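Local coordinates for isomerase (Escherichia coli, PDB 5VHU), which is a SIS-family phosphosugar isomerase of the GutQ/KpsF subfamily that probably interconverts arabinose 5-phosphate and ribulose 5-phosphate and works as a homotetramer, at the interface of chains A and B and the interface of chains A and C. Sequence-based numbering; all coordinates share one arbitrary frame. Chains: chain A/B/C, Isomerase.

Contact 1: the interface of chains A and B. Residues chain A 24-29; chain B 7, 10-11, 14.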
# COMPACT_ATOMS: atom_id res chain seq x y z
N VAL A 24 -7.58 -0.83 -29.25
CA VAL A 24 -7.49 0.55 -28.78
C VAL A 24 -6.57 1.40 -29.66
O VAL A 24 -6.95 2.54 -30.00
CB VAL A 24 -7.07 0.63 -27.28
CG1 VAL A 24 -6.96 2.08 -26.84
CG2 VAL A 24 -8.13 -0.12 -26.43
N ILE A 25 -5.40 0.88 -30.03
CA ILE A 25 -4.45 1.58 -30.93
C ILE A 25 -5.14 1.86 -32.30
O ILE A 25 -4.87 2.86 -32.92
CB ILE A 25 -3.16 0.77 -31.15
CG1 ILE A 25 -2.38 0.66 -29.84
CG2 ILE A 25 -2.24 1.43 -32.18
CD1 ILE A 25 -1.15 -0.25 -29.94
N ASP A 26 -6.02 0.96 -32.73
CA ASP A 26 -6.73 1.12 -34.02
C ASP A 26 -7.92 2.07 -33.93
O ASP A 26 -8.54 2.38 -34.94
CB ASP A 26 -7.15 -0.25 -34.56
CG ASP A 26 -5.97 -1.09 -35.03
OD1 ASP A 26 -4.81 -0.57 -35.10
OD2 ASP A 26 -6.18 -2.29 -35.34
N SER A 27 -8.23 2.59 -32.75
CA SER A 27 -9.41 3.45 -32.58
C SER A 27 -9.05 4.97 -32.70
O SER A 27 -7.88 5.34 -32.73
CB SER A 27 -10.10 3.09 -31.28
OG SER A 27 -9.37 3.69 -30.24
N PRO A 28 -10.05 5.86 -32.82
CA PRO A 28 -9.69 7.25 -33.12
C PRO A 28 -9.00 8.01 -31.96
O PRO A 28 -8.30 8.99 -32.21
CB PRO A 28 -11.07 7.92 -33.41
CG PRO A 28 -11.99 6.81 -33.76
CD PRO A 28 -11.48 5.57 -33.08
N LEU A 29 -9.28 7.59 -30.71
CA LEU A 29 -8.76 8.26 -29.50
C LEU A 29 -9.08 9.76 -29.53
O LEU A 29 -8.25 10.60 -29.14
CB LEU A 29 -7.22 8.03 -29.35
CG LEU A 29 -6.76 6.56 -29.32
CD1 LEU A 29 -5.26 6.51 -29.03
CD2 LEU A 29 -7.57 5.73 -28.30
N ILE B 7 -2.17 12.74 -31.07
CA ILE B 7 -2.73 11.35 -31.15
C ILE B 7 -1.70 10.35 -31.66
O ILE B 7 -1.56 9.22 -31.10
CB ILE B 7 -4.13 11.30 -31.85
CG1 ILE B 7 -5.17 12.01 -30.95
CG2 ILE B 7 -4.56 9.86 -32.17
CD1 ILE B 7 -6.54 12.26 -31.62
N ILE B 10 0.90 9.62 -28.89
CA ILE B 10 0.34 8.63 -27.95
C ILE B 10 0.34 7.21 -28.55
O ILE B 10 0.80 6.28 -27.91
CB ILE B 10 -1.07 9.08 -27.48
CG1 ILE B 10 -0.93 10.36 -26.63
CG2 ILE B 10 -1.82 7.95 -26.78
CD1 ILE B 10 -2.23 11.17 -26.51
N LYS B 11 -0.14 7.04 -29.77
CA LYS B 11 -0.15 5.72 -30.40
C LYS B 11 1.27 5.13 -30.59
O LYS B 11 1.47 3.91 -30.53
CB LYS B 11 -0.89 5.81 -31.74
CG LYS B 11 -2.39 5.95 -31.54
CD LYS B 11 -3.13 5.91 -32.88
CE LYS B 11 -4.63 6.08 -32.67
NZ LYS B 11 -5.32 5.54 -33.89
N MET B 14 2.20 3.51 -27.36
CA MET B 14 1.36 2.30 -27.20
C MET B 14 1.88 1.19 -28.08
O MET B 14 1.94 0.03 -27.68
CB MET B 14 -0.10 2.57 -27.56
CG MET B 14 -0.80 3.55 -26.62
SD MET B 14 -2.57 3.66 -26.96
CE MET B 14 -3.20 2.08 -26.48

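Contact 2: the interface of chains A and C. Residues chain A 45, 73, 87-89, 92; chain C 45, 73, 87.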
# COMPACT_ATOMS: atom_id res chain seq x y z
N LYS A 45 -1.20 18.58 -8.44
CA LYS A 45 -0.87 17.18 -8.70
C LYS A 45 -2.02 16.50 -9.48
O LYS A 45 -3.15 16.94 -9.39
CB LYS A 45 -0.60 16.48 -7.35
CG LYS A 45 0.55 17.23 -6.64
CD LYS A 45 1.31 16.39 -5.63
CE LYS A 45 2.03 17.30 -4.62
NZ LYS A 45 3.32 17.70 -5.25
N PHE A 73 -0.07 11.43 -7.52
CA PHE A 73 -0.03 10.38 -6.50
C PHE A 73 -1.40 9.67 -6.51
O PHE A 73 -2.31 10.10 -7.23
CB PHE A 73 0.32 10.88 -5.06
CG PHE A 73 -0.70 11.84 -4.47
CD1 PHE A 73 -0.74 13.20 -4.86
CD2 PHE A 73 -1.59 11.42 -3.50
CE1 PHE A 73 -1.69 14.11 -4.34
CE2 PHE A 73 -2.55 12.31 -2.93
CZ PHE A 73 -2.63 13.65 -3.36
N MET A 87 -6.63 14.88 0.93
CA MET A 87 -5.37 14.99 0.17
C MET A 87 -5.45 15.83 -1.11
O MET A 87 -4.41 16.31 -1.58
CB MET A 87 -4.79 13.59 -0.15
CG MET A 87 -4.59 12.80 1.15
SD MET A 87 -3.98 11.16 0.74
CE MET A 87 -3.71 10.55 2.43
N VAL A 88 -6.67 16.02 -1.62
CA VAL A 88 -6.93 16.67 -2.92
C VAL A 88 -7.15 18.15 -2.63
O VAL A 88 -8.02 18.48 -1.79
CB VAL A 88 -8.19 16.08 -3.57
CG1 VAL A 88 -8.47 16.75 -4.95
CG2 VAL A 88 -8.02 14.56 -3.74
N ALA A 89 -6.36 19.03 -3.24
CA ALA A 89 -6.52 20.48 -2.99
C ALA A 89 -6.95 21.19 -4.28
O ALA A 89 -7.02 20.57 -5.32
CB ALA A 89 -5.22 21.05 -2.42
N ASP A 92 -5.49 20.59 -7.87
CA ASP A 92 -5.28 19.19 -8.29
C ASP A 92 -6.32 18.76 -9.35
O ASP A 92 -7.45 19.25 -9.34
CB ASP A 92 -5.29 18.22 -7.11
CG ASP A 92 -4.16 18.50 -6.09
OD1 ASP A 92 -3.10 19.10 -6.46
OD2 ASP A 92 -4.38 18.14 -4.90
N LYS C 45 1.63 20.37 -0.04
CA LYS C 45 1.27 19.21 0.78
C LYS C 45 2.41 18.90 1.78
O LYS C 45 3.55 19.24 1.52
CB LYS C 45 0.99 18.03 -0.16
CG LYS C 45 -0.15 18.44 -1.12
CD LYS C 45 -0.94 17.27 -1.69
CE LYS C 45 -1.64 17.69 -2.99
NZ LYS C 45 -2.92 18.35 -2.59
N PHE C 73 0.35 13.51 2.09
CA PHE C 73 0.28 12.14 1.60
C PHE C 73 1.63 11.47 1.91
O PHE C 73 2.55 12.14 2.39
CB PHE C 73 -0.07 12.00 0.09
CG PHE C 73 0.97 12.61 -0.85
CD1 PHE C 73 1.04 14.01 -1.06
CD2 PHE C 73 1.85 11.80 -1.55
CE1 PHE C 73 2.01 14.59 -1.91
CE2 PHE C 73 2.82 12.36 -2.44
CZ PHE C 73 2.94 13.75 -2.60
N MET C 87 6.93 13.00 -6.99
CA MET C 87 5.68 13.45 -6.36
C MET C 87 5.79 14.74 -5.55
O MET C 87 4.76 15.40 -5.32
CB MET C 87 5.08 12.32 -5.49
CG MET C 87 4.86 11.07 -6.34
SD MET C 87 4.22 9.75 -5.29
CE MET C 87 3.92 8.51 -6.57

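Contact 3: the interface of chains A and B. Residues chain A 17, 53, 57, 154-155, 158-159; chain B 60, 64, 162, 166.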
# COMPACT_ATOMS: atom_id res chain seq x y z
N GLU A 17 -5.01 -10.58 -24.50
CA GLU A 17 -4.58 -9.21 -24.03
C GLU A 17 -4.01 -8.34 -25.15
O GLU A 17 -4.39 -7.18 -25.32
CB GLU A 17 -3.60 -9.29 -22.84
CG GLU A 17 -4.32 -9.92 -21.65
CD GLU A 17 -3.67 -9.59 -20.32
OE1 GLU A 17 -2.79 -8.69 -20.25
OE2 GLU A 17 -4.06 -10.22 -19.34
N LYS A 53 -8.53 -4.07 -9.13
CA LYS A 53 -7.39 -4.18 -10.08
C LYS A 53 -7.09 -2.86 -10.75
O LYS A 53 -5.91 -2.52 -10.90
CB LYS A 53 -7.66 -5.25 -11.14
CG LYS A 53 -7.89 -6.64 -10.58
CD LYS A 53 -6.95 -7.10 -9.49
CE LYS A 53 -7.36 -8.50 -9.01
NZ LYS A 53 -8.50 -8.29 -8.02
N ILE A 57 -3.46 -0.71 -10.99
CA ILE A 57 -2.99 0.01 -12.23
C ILE A 57 -2.90 1.56 -11.98
O ILE A 57 -1.92 2.20 -12.39
CB ILE A 57 -3.92 -0.26 -13.44
CG1 ILE A 57 -3.91 -1.74 -13.78
CG2 ILE A 57 -3.54 0.61 -14.66
CD1 ILE A 57 -2.56 -2.47 -13.74
N PRO A 154 -10.26 -9.15 -14.41
CA PRO A 154 -9.59 -8.03 -15.11
C PRO A 154 -8.20 -8.45 -15.59
O PRO A 154 -7.36 -8.94 -14.80
CB PRO A 154 -9.45 -6.98 -13.99
CG PRO A 154 -10.67 -7.20 -13.15
CD PRO A 154 -10.94 -8.69 -13.18
N SER A 155 -7.99 -8.33 -16.90
CA SER A 155 -6.78 -8.88 -17.54
C SER A 155 -6.63 -8.03 -18.82
O SER A 155 -5.80 -7.11 -18.86
CB SER A 155 -6.96 -10.40 -17.84
OG SER A 155 -8.30 -10.60 -18.32
N SER A 158 -7.38 -4.23 -17.37
CA SER A 158 -6.27 -3.62 -16.61
C SER A 158 -5.05 -3.40 -17.51
O SER A 158 -4.34 -2.36 -17.33
CB SER A 158 -5.95 -4.48 -15.35
OG SER A 158 -5.98 -5.87 -15.71
N THR A 159 -4.75 -4.32 -18.44
CA THR A 159 -3.61 -4.12 -19.32
C THR A 159 -3.83 -2.96 -20.29
O THR A 159 -2.92 -2.19 -20.52
CB THR A 159 -3.26 -5.42 -20.06
OG1 THR A 159 -2.79 -6.34 -19.07
CG2 THR A 159 -2.15 -5.23 -21.13
N LYS B 60 -0.33 -6.40 -8.40
CA LYS B 60 -1.46 -6.74 -9.27
C LYS B 60 -1.46 -8.27 -9.49
O LYS B 60 -2.53 -8.93 -9.37
CB LYS B 60 -1.34 -6.01 -10.63
CG LYS B 60 -2.69 -5.97 -11.40
CD LYS B 60 -2.99 -7.27 -12.19
CE LYS B 60 -4.15 -7.11 -13.18
NZ LYS B 60 -4.52 -8.46 -13.82
N THR B 64 -4.44 -10.98 -8.74
CA THR B 64 -5.00 -11.75 -9.83
C THR B 64 -4.88 -13.26 -9.57
O THR B 64 -5.87 -14.03 -9.75
CB THR B 64 -4.39 -11.29 -11.16
OG1 THR B 64 -5.00 -10.00 -11.45
CG2 THR B 64 -4.82 -12.25 -12.32
N LEU B 162 3.30 -7.93 -16.70
CA LEU B 162 1.88 -8.03 -16.35
C LEU B 162 1.14 -9.04 -17.25
O LEU B 162 0.35 -9.85 -16.77
CB LEU B 162 1.20 -6.66 -16.47
CG LEU B 162 -0.33 -6.65 -16.19
CD1 LEU B 162 -0.61 -7.11 -14.74
CD2 LEU B 162 -0.86 -5.23 -16.44
N ASP B 166 -0.45 -12.46 -15.84
CA ASP B 166 -1.91 -12.67 -15.98
C ASP B 166 -2.16 -14.05 -16.66
O ASP B 166 -3.03 -14.83 -16.24
CB ASP B 166 -2.56 -11.64 -16.85
CG ASP B 166 -2.90 -10.38 -16.15
OD1 ASP B 166 -2.74 -10.25 -14.87
OD2 ASP B 166 -3.41 -9.45 -16.91
O HOH W 1 -3.79 -6.91 -16.45
O HOH W 2 -7.61 -9.97 -12.29

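Contact 1: the interface of chains A and B
B:Lys11 reaches from helix 3-25 of its subunit to A:Ile25 and A:Ser27 at the end of the same helix in the neighbour, in a two-fold interface of this SIS-family isomerase, and there serves as a C-terminal helix cap supplied in trans. The hydrogen bonds come first. Its ammonium nitrogen NZ bridges two backbone carbonyls, A:Ile25 O at 2.9 Å and A:Ser27 O at 2.8 Å. Both oxygens are met fairly straight on, with C=O...N angles of 156° and 154°, the nitrogen tilted from each carbonyl plane. Because the chain is extended beyond CG, NZ lies at the far tip, between the two acceptors. A positive charge at this helix end would be favoured by the helix dipole. Within chain A the hydroxyl of A:Ser27 folds back to A:Val24 O (OG to O 2.7 Å), tying the turn that presents the second carbonyl.

The apolar contacts flank the lysine. A:Leu29 crosses its aliphatic stem at a slant, CD1 lying 3.7 Å from CE of B:Lys11. One turn on from B:Lys11, the side chain of B:Met14 passes that of A:Ile25 in the opposite direction, and its CE touches A:Ile25 CG1 at 3.7 Å. A bend at chi3 (68°) turns this methyl out of the line of the chain, where it also meets A:Val24 CG1 at 3.8 Å.

Of a different kind is the van der Waals contact of a methyl with a carbonyl oxygen, B:Ile7 CD1 lying 3.4 Å from A:Leu29 O.

Contact 2: the interface of chains A and C
A:Phe73 and C:Phe73 stack face to face near the two-fold axis, their centroids 4.2 Å apart and their planes only 11° from parallel. Each ring is slipped: CG of the partner sits 3.9 Å above its plane, displaced toward the rim, so the overlap centres on the CB-CG-CD2 side of both rings. In each phenylalanine CG stands between the backbone N and the carbonyl carbon (chi1 64°), which carries the ring away from its strand, 72-76, toward the partner. At the CE1 side of each ring lies the stem of the opposite lysine, with C:Lys45 CE 3.8 Å from A:Phe73 CE1, while the thioether SD of A:Met87 rests near CB of C:Phe73.

The two lysines slide past one another in opposite directions, and their ammonium groups end well apart. Bent at chi4 (-84°), C:Lys45 turns NZ to the backbone carbonyl A:Met87 O, 2.7 Å away at the end of the 3-10 helix 85-87. The same nitrogen forms a salt bridge with A:Asp92, tip to tip, using the syn lone pair of OD2 at 2.7 Å. That carboxylate is held by its own chain between two opposed amides, which fix its rotation: A:Ala89 N reaches OD2 at 2.7 Å from one face and A:Lys45 N reaches OD1 at 2.8 Å from the other, each well out of its plane. An aromatic core with a charged clamp repeated on either side thus joins two subunits within the homotetramer.

Contact 3: the interface of chains A and B
B:Lys60 lies across the subunit boundary from A:Ile57, A:Ser158 and A:Pro154, and its stem can be followed outward from helix 52-67. At CB the chain leaves with CG anti to the backbone N (chi1 -162°), and CG comes to 4.2 Å from A:Ile57 CD1. A bend at chi2 (-82°) follows, after which the chain runs straight, past CD, to CE, which packs 3.8 Å from A:Ser158 CB. The ammonium NZ is gripped from several directions. It donates to the backbone carbonyl A:Pro154 O at 3.0 Å, and within its own subunit to B:Thr64 OG1 and, as a salt bridge, to B:Asp166 OD1 at 2.7 Å. A water links B:Thr64 OG1 to A:Pro154 O as well; another joins B:Asp166 OD2 to the hydroxyls of A:Ser158 and A:Thr159.

That same OD2 of B:Asp166 lies 2.6 Å from A:Glu17 OE2, the two carboxylate planes 64° apart. A proton shared between them, which is not seen, would make this a hydrogen bond; otherwise it would be repulsive. A:Thr159 OG1 steadies the glutamate, reaching OE1 at 2.6 Å. The site sits where helices 52-67 and 156-175 of both subunits meet, with helix 3-25 of chain A alongside.

Contacts 1 and 3 belong to one two-fold A-B interface, their C-alpha centres about 20 Å apart. Helix 3-25 of chain A serves both, its last turn and the residues after it in contact 1 and A:Glu17 in contact 3, so it touches the neighbour at its end and near the helical core. Contact 2, with chain C, is a different interface built from strand 72-76, the 3-10 helix 85-87 and nearby loops, its C-alpha centre about 29 Å from that of contact 1 and 26 Å from that of contact 3. Two separate two-fold surfaces are consistent with a homotetramer assembled as a dimer of dimers.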